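Long-range contact in Hydrogenase/urease maturation factor HypB (Helicobacter pylori, PDB 4LPS), which is a metal-binding GTPase required for nickel insertion during maturation of [NiFe] hydrogenases and also for the maturation of urease: residues A[38-49]-A[228-237]. Numbering follows the deposited sequence.
With PO4 (phosphate ion), chain I.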
loop_
_atom_site.group_PDB
_atom_site.type_symbol
_atom_site.label_atom_id
_atom_site.label_comp_id
_atom_site.label_asym_id
_atom_site.label_seq_id
_atom_site.Cartn_x
_atom_site.Cartn_y
_atom_site.Cartn_z
ATOM N N LYS A 38 10.531 -10.208 -6.950
ATOM C CA LYS A 38 11.189 -8.935 -7.232
ATOM C C LYS A 38 11.961 -8.971 -8.552
ATOM O O LYS A 38 12.008 -7.973 -9.271
ATOM C CB LYS A 38 12.125 -8.540 -6.090
ATOM C CG LYS A 38 12.603 -7.094 -6.185
ATOM C CD LYS A 38 13.416 -6.666 -4.975
ATOM C CE LYS A 38 13.999 -5.277 -5.187
ATOM N NZ LYS A 38 14.872 -4.857 -4.060
ATOM N N GLU A 39 12.575 -10.112 -8.860
ATOM C CA GLU A 39 13.193 -10.317 -10.168
ATOM C C GLU A 39 12.200 -10.041 -11.294
ATOM O O GLU A 39 12.515 -9.344 -12.256
ATOM C CB GLU A 39 13.732 -11.743 -10.303
ATOM C CG GLU A 39 14.793 -12.124 -9.285
ATOM C CD GLU A 39 15.242 -13.563 -9.435
ATOM O OE1 GLU A 39 15.689 -14.151 -8.429
ATOM O OE2 GLU A 39 15.145 -14.110 -10.557
ATOM N N ARG A 40 11.002 -10.602 -11.165
ATOM C CA ARG A 40 9.968 -10.456 -12.183
ATOM C C ARG A 40 9.424 -9.032 -12.248
ATOM O O ARG A 40 9.095 -8.546 -13.330
ATOM C CB ARG A 40 8.829 -11.443 -11.929
ATOM C CG ARG A 40 9.283 -12.898 -11.890
ATOM C CD ARG A 40 8.109 -13.859 -11.941
ATOM N NE ARG A 40 7.390 -13.766 -13.209
ATOM C CZ ARG A 40 6.200 -14.312 -13.436
ATOM N NH1 ARG A 40 5.621 -14.176 -14.620
ATOM N NH2 ARG A 40 5.590 -14.992 -12.477
ATOM N N TYR A 41 9.317 -8.377 -11.094
ATOM C CA TYR A 41 8.864 -6.989 -11.047
ATOM C C TYR A 41 9.760 -6.101 -11.889
ATOM O O TYR A 41 9.288 -5.283 -12.680
ATOM C CB TYR A 41 8.856 -6.452 -9.610
ATOM C CG TYR A 41 7.937 -7.150 -8.632
ATOM C CD1 TYR A 41 6.845 -7.884 -9.066
ATOM C CD2 TYR A 41 8.156 -7.048 -7.266
ATOM C CE1 TYR A 41 6.002 -8.507 -8.166
ATOM C CE2 TYR A 41 7.323 -7.664 -6.361
ATOM C CZ TYR A 41 6.250 -8.392 -6.815
ATOM O OH TYR A 41 5.423 -9.005 -5.905
ATOM N N LEU A 42 11.063 -6.286 -11.716
ATOM C CA LEU A 42 12.067 -5.489 -12.409
ATOM C C LEU A 42 12.107 -5.848 -13.891
ATOM O O LEU A 42 12.288 -4.979 -14.743
ATOM C CB LEU A 42 13.440 -5.687 -11.760
ATOM C CG LEU A 42 13.500 -5.334 -10.266
ATOM C CD1 LEU A 42 14.903 -5.517 -9.696
ATOM C CD2 LEU A 42 12.992 -3.920 -10.012
ATOM N N LYS A 43 11.953 -7.135 -14.185
ATOM C CA LYS A 43 11.886 -7.611 -15.562
ATOM C C LYS A 43 10.754 -6.925 -16.320
ATOM O O LYS A 43 10.905 -6.552 -17.483
ATOM C CB LYS A 43 11.690 -9.125 -15.590
ATOM C CG LYS A 43 12.059 -9.783 -16.906
ATOM C CD LYS A 43 12.287 -11.275 -16.711
ATOM C CE LYS A 43 13.435 -11.542 -15.749
ATOM N NZ LYS A 43 13.555 -12.990 -15.411
ATOM N N GLU A 44 9.615 -6.775 -15.653
ATOM C CA GLU A 44 8.443 -6.153 -16.254
ATOM C C GLU A 44 8.483 -4.634 -16.135
ATOM O O GLU A 44 7.548 -3.950 -16.557
ATOM C CB GLU A 44 7.168 -6.694 -15.607
ATOM C CG GLU A 44 6.954 -8.179 -15.832
ATOM C CD GLU A 44 6.227 -8.464 -17.125
ATOM O OE1 GLU A 44 6.107 -9.652 -17.488
ATOM O OE2 GLU A 44 5.767 -7.502 -17.778
ATOM N N GLY A 45 9.559 -4.114 -15.549
ATOM C CA GLY A 45 9.714 -2.685 -15.362
ATOM C C GLY A 45 8.624 -2.087 -14.492
ATOM O O GLY A 45 8.095 -1.016 -14.790
ATOM N N LEU A 46 8.295 -2.780 -13.405
ATOM C CA LEU A 46 7.262 -2.321 -12.487
ATOM C C LEU A 46 7.838 -1.770 -11.190
ATOM O O LEU A 46 8.726 -2.376 -10.585
ATOM C CB LEU A 46 6.287 -3.457 -12.165
ATOM C CG LEU A 46 5.612 -4.156 -13.343
ATOM C CD1 LEU A 46 4.971 -5.454 -12.891
ATOM C CD2 LEU A 46 4.574 -3.239 -13.968
ATOM N N TYR A 47 7.321 -0.621 -10.765
ATOM C CA TYR A 47 7.592 -0.114 -9.427
ATOM C C TYR A 47 6.462 -0.578 -8.518
ATOM O O TYR A 47 5.307 -0.194 -8.702
ATOM C CB TYR A 47 7.714 1.411 -9.417
ATOM C CG TYR A 47 8.419 1.955 -8.193
ATOM C CD1 TYR A 47 9.799 1.869 -8.072
ATOM C CD2 TYR A 47 7.708 2.551 -7.159
ATOM C CE1 TYR A 47 10.453 2.360 -6.960
ATOM C CE2 TYR A 47 8.356 3.044 -6.038
ATOM C CZ TYR A 47 9.727 2.945 -5.946
ATOM O OH TYR A 47 10.376 3.435 -4.834
ATOM N N VAL A 48 6.793 -1.424 -7.550
ATOM C CA VAL A 48 5.773 -2.123 -6.781
ATOM C C VAL A 48 5.560 -1.524 -5.391
ATOM O O VAL A 48 6.511 -1.314 -4.635
ATOM C CB VAL A 48 6.120 -3.616 -6.650
ATOM C CG1 VAL A 48 5.047 -4.353 -5.873
ATOM C CG2 VAL A 48 6.282 -4.222 -8.030
ATOM N N LEU A 49 4.298 -1.245 -5.074
ATOM C CA LEU A 49 3.924 -0.667 -3.787
ATOM C C LEU A 49 3.058 -1.638 -2.997
ATOM O O LEU A 49 2.182 -2.305 -3.557
ATOM C CB LEU A 49 3.184 0.662 -3.979
ATOM C CG LEU A 49 3.836 1.696 -4.900
ATOM C CD1 LEU A 49 2.925 2.893 -5.101
ATOM C CD2 LEU A 49 5.172 2.142 -4.329
ATOM N N LEU A 228 5.215 9.400 -5.320
ATOM C CA LEU A 228 5.394 8.058 -5.859
ATOM C C LEU A 228 6.140 8.092 -7.186
ATOM O O LEU A 228 6.992 7.243 -7.449
ATOM C CB LEU A 228 4.039 7.372 -6.031
ATOM C CG LEU A 228 3.271 7.040 -4.749
ATOM C CD1 LEU A 228 1.969 6.331 -5.079
ATOM C CD2 LEU A 228 4.114 6.186 -3.814
ATOM N N LEU A 229 5.804 9.076 -8.018
ATOM C CA LEU A 229 6.435 9.243 -9.321
ATOM C C LEU A 229 7.928 9.505 -9.169
ATOM O O LEU A 229 8.740 8.991 -9.939
ATOM C CB LEU A 229 5.777 10.387 -10.097
ATOM C CG LEU A 229 4.432 10.100 -10.771
ATOM C CD1 LEU A 229 3.958 11.314 -11.555
ATOM C CD2 LEU A 229 4.536 8.882 -11.679
ATOM N N GLU A 230 8.282 10.316 -8.178
ATOM C CA GLU A 230 9.680 10.643 -7.939
ATOM C C GLU A 230 10.423 9.439 -7.369
ATOM O O GLU A 230 11.597 9.220 -7.675
ATOM C CB GLU A 230 9.795 11.844 -6.996
ATOM C CG GLU A 230 11.191 12.071 -6.429
ATOM C CD GLU A 230 12.212 12.439 -7.495
ATOM O OE1 GLU A 230 11.811 12.854 -8.605
ATOM O OE2 GLU A 230 13.425 12.308 -7.222
ATOM N N LYS A 231 9.736 8.653 -6.545
ATOM C CA LYS A 231 10.339 7.460 -5.962
ATOM C C LYS A 231 10.675 6.436 -7.043
ATOM O O LYS A 231 11.731 5.804 -6.994
ATOM C CB LYS A 231 9.422 6.862 -4.895
ATOM C CG LYS A 231 9.588 7.547 -3.543
ATOM C CD LYS A 231 11.034 7.419 -3.079
ATOM C CE LYS A 231 11.296 8.202 -1.808
ATOM N NZ LYS A 231 11.651 9.609 -2.136
ATOM N N LYS A 232 9.774 6.269 -8.008
ATOM C CA LYS A 232 10.048 5.402 -9.149
ATOM C C LYS A 232 11.220 5.941 -9.954
ATOM O O LYS A 232 12.060 5.179 -10.433
ATOM C CB LYS A 232 8.821 5.265 -10.053
ATOM C CG LYS A 232 9.110 4.475 -11.323
ATOM C CD LYS A 232 7.875 4.248 -12.173
ATOM C CE LYS A 232 8.254 3.555 -13.476
ATOM N NZ LYS A 232 8.194 2.067 -13.353
ATOM N N ARG A 233 11.262 7.263 -10.095
ATOM C CA ARG A 233 12.335 7.946 -10.812
ATOM C C ARG A 233 13.698 7.636 -10.201
ATOM O O ARG A 233 14.656 7.339 -10.912
ATOM C CB ARG A 233 12.094 9.456 -10.806
ATOM C CG ARG A 233 12.603 10.176 -12.037
ATOM C CD ARG A 233 11.579 11.189 -12.524
ATOM N NE ARG A 233 11.131 12.068 -11.442
ATOM C CZ ARG A 233 9.944 12.668 -11.398
ATOM N NH1 ARG A 233 9.635 13.451 -10.373
ATOM N NH2 ARG A 233 9.067 12.487 -12.376
ATOM N N GLU A 234 13.775 7.735 -8.878
ATOM C CA GLU A 234 14.990 7.417 -8.135
ATOM C C GLU A 234 15.247 5.918 -8.094
ATOM O O GLU A 234 16.349 5.479 -7.761
ATOM C CB GLU A 234 14.893 7.947 -6.702
ATOM C CG GLU A 234 14.578 9.428 -6.585
ATOM C CD GLU A 234 14.333 9.853 -5.147
ATOM O OE1 GLU A 234 14.248 8.966 -4.269
ATOM O OE2 GLU A 234 14.230 11.071 -4.893
ATOM N N ASN A 235 14.214 5.146 -8.430
ATOM C CA ASN A 235 14.185 3.705 -8.203
ATOM C C ASN A 235 14.523 3.381 -6.748
ATOM O O ASN A 235 15.418 2.584 -6.466
ATOM C CB ASN A 235 15.139 2.966 -9.150
ATOM C CG ASN A 235 14.962 1.454 -9.087
ATOM O OD1 ASN A 235 13.840 0.954 -9.013
ATOM N ND2 ASN A 235 16.071 0.725 -9.104
ATOM N N TYR A 236 13.825 4.036 -5.824
ATOM C CA TYR A 236 13.931 3.676 -4.416
ATOM C C TYR A 236 13.455 2.249 -4.205
ATOM O O TYR A 236 12.339 1.896 -4.585
ATOM C CB TYR A 236 13.127 4.628 -3.529
ATOM C CG TYR A 236 13.097 4.203 -2.076
ATOM C CD1 TYR A 236 14.139 4.522 -1.214
ATOM C CD2 TYR A 236 12.027 3.475 -1.568
ATOM C CE1 TYR A 236 14.115 4.129 0.113
ATOM C CE2 TYR A 236 11.994 3.076 -0.246
ATOM C CZ TYR A 236 13.040 3.408 0.590
ATOM O OH TYR A 236 13.006 3.013 1.908
ATOM N N GLN A 237 14.297 1.439 -3.575
ATOM C CA GLN A 237 13.942 0.058 -3.288
ATOM C C GLN A 237 14.244 -0.234 -1.832
ATOM O O GLN A 237 15.409 -0.279 -1.430
ATOM C CB GLN A 237 14.707 -0.905 -4.197
ATOM C CG GLN A 237 14.370 -0.756 -5.674
ATOM C CD GLN A 237 13.064 -1.431 -6.041
ATOM O OE1 GLN A 237 12.544 -2.258 -5.292
ATOM N NE2 GLN A 237 12.523 -1.077 -7.202
HETATM P P PO4 I . 8.380 -12.229 -16.402
HETATM O O1 PO4 I . 8.940 -10.940 -16.948
HETATM O O2 PO4 I . 6.897 -12.065 -16.197
HETATM O O3 PO4 I . 8.619 -13.360 -17.371
HETATM O O4 PO4 I . 9.048 -12.553 -15.090
HETATM O O HOH W 1 7.329 1.312 -15.878
HETATM O O HOH W 2 9.607 -2.237 -7.928
#
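Tyr-47, at the start of strand 47-52, lays one face of its ring over the backbone of Lys-232 in helix 218-234. The CH-pi geometry is clear: CA of Lys-232 stands 3.7 Å from the ring centroid, 13° off the normal. With CG of Tyr-47 anti to the backbone N, the ring lies over Lys-232 and its hydroxyl comes beside Lys-231, where the chain after the helix brings O of Tyr-236 back to meet it. OH of Tyr-47 donates to O of Tyr-236 at 2.5 Å, a short bond. The C=O...O angle is 124°, with the donor tilted from the carbonyl plane. The same hydroxyl lies at the edge of the Tyr-236 ring, in its plane.

That carbonyl follows the Schellman motif at Asn-235, so the tyrosine hydroxyl is bonded to the chain just after the motif ends the helix. Beyond it, the side chain of Gln-237 bends at chi2. Its NE2 donates almost straight (177°) to OD1 of Asn-235 at 3.0 Å and also to a water held by O of Leu-46 and N of Val-48. OE1 of Gln-237 lies 3.4 Å from CE of Lys-38, whose extended chain lies head to tail with the glutamine.

From the same residue that covers the ring, the aliphatic chain of Lys-232 runs back along CB and CG of Tyr-47, bringing its ammonium to the carbonyl of Asp-130; a water 2.8 Å from NZ of Lys-232 bridges it to O of Gly-45. Deeper in, CD1 of Leu-49 meets CD1 of Leu-228 at 3.6 Å, with Met-152 against Leu-49.

The C-terminal helix of this P-loop GTPase domain is thus fastened across its central strand by apolar contact inside and by direct and water-mediated hydrogen bonds toward the helix end. The face contact with Lys-232 and the hydroxyl bond probably hold the Tyr-47 ring in its orientation.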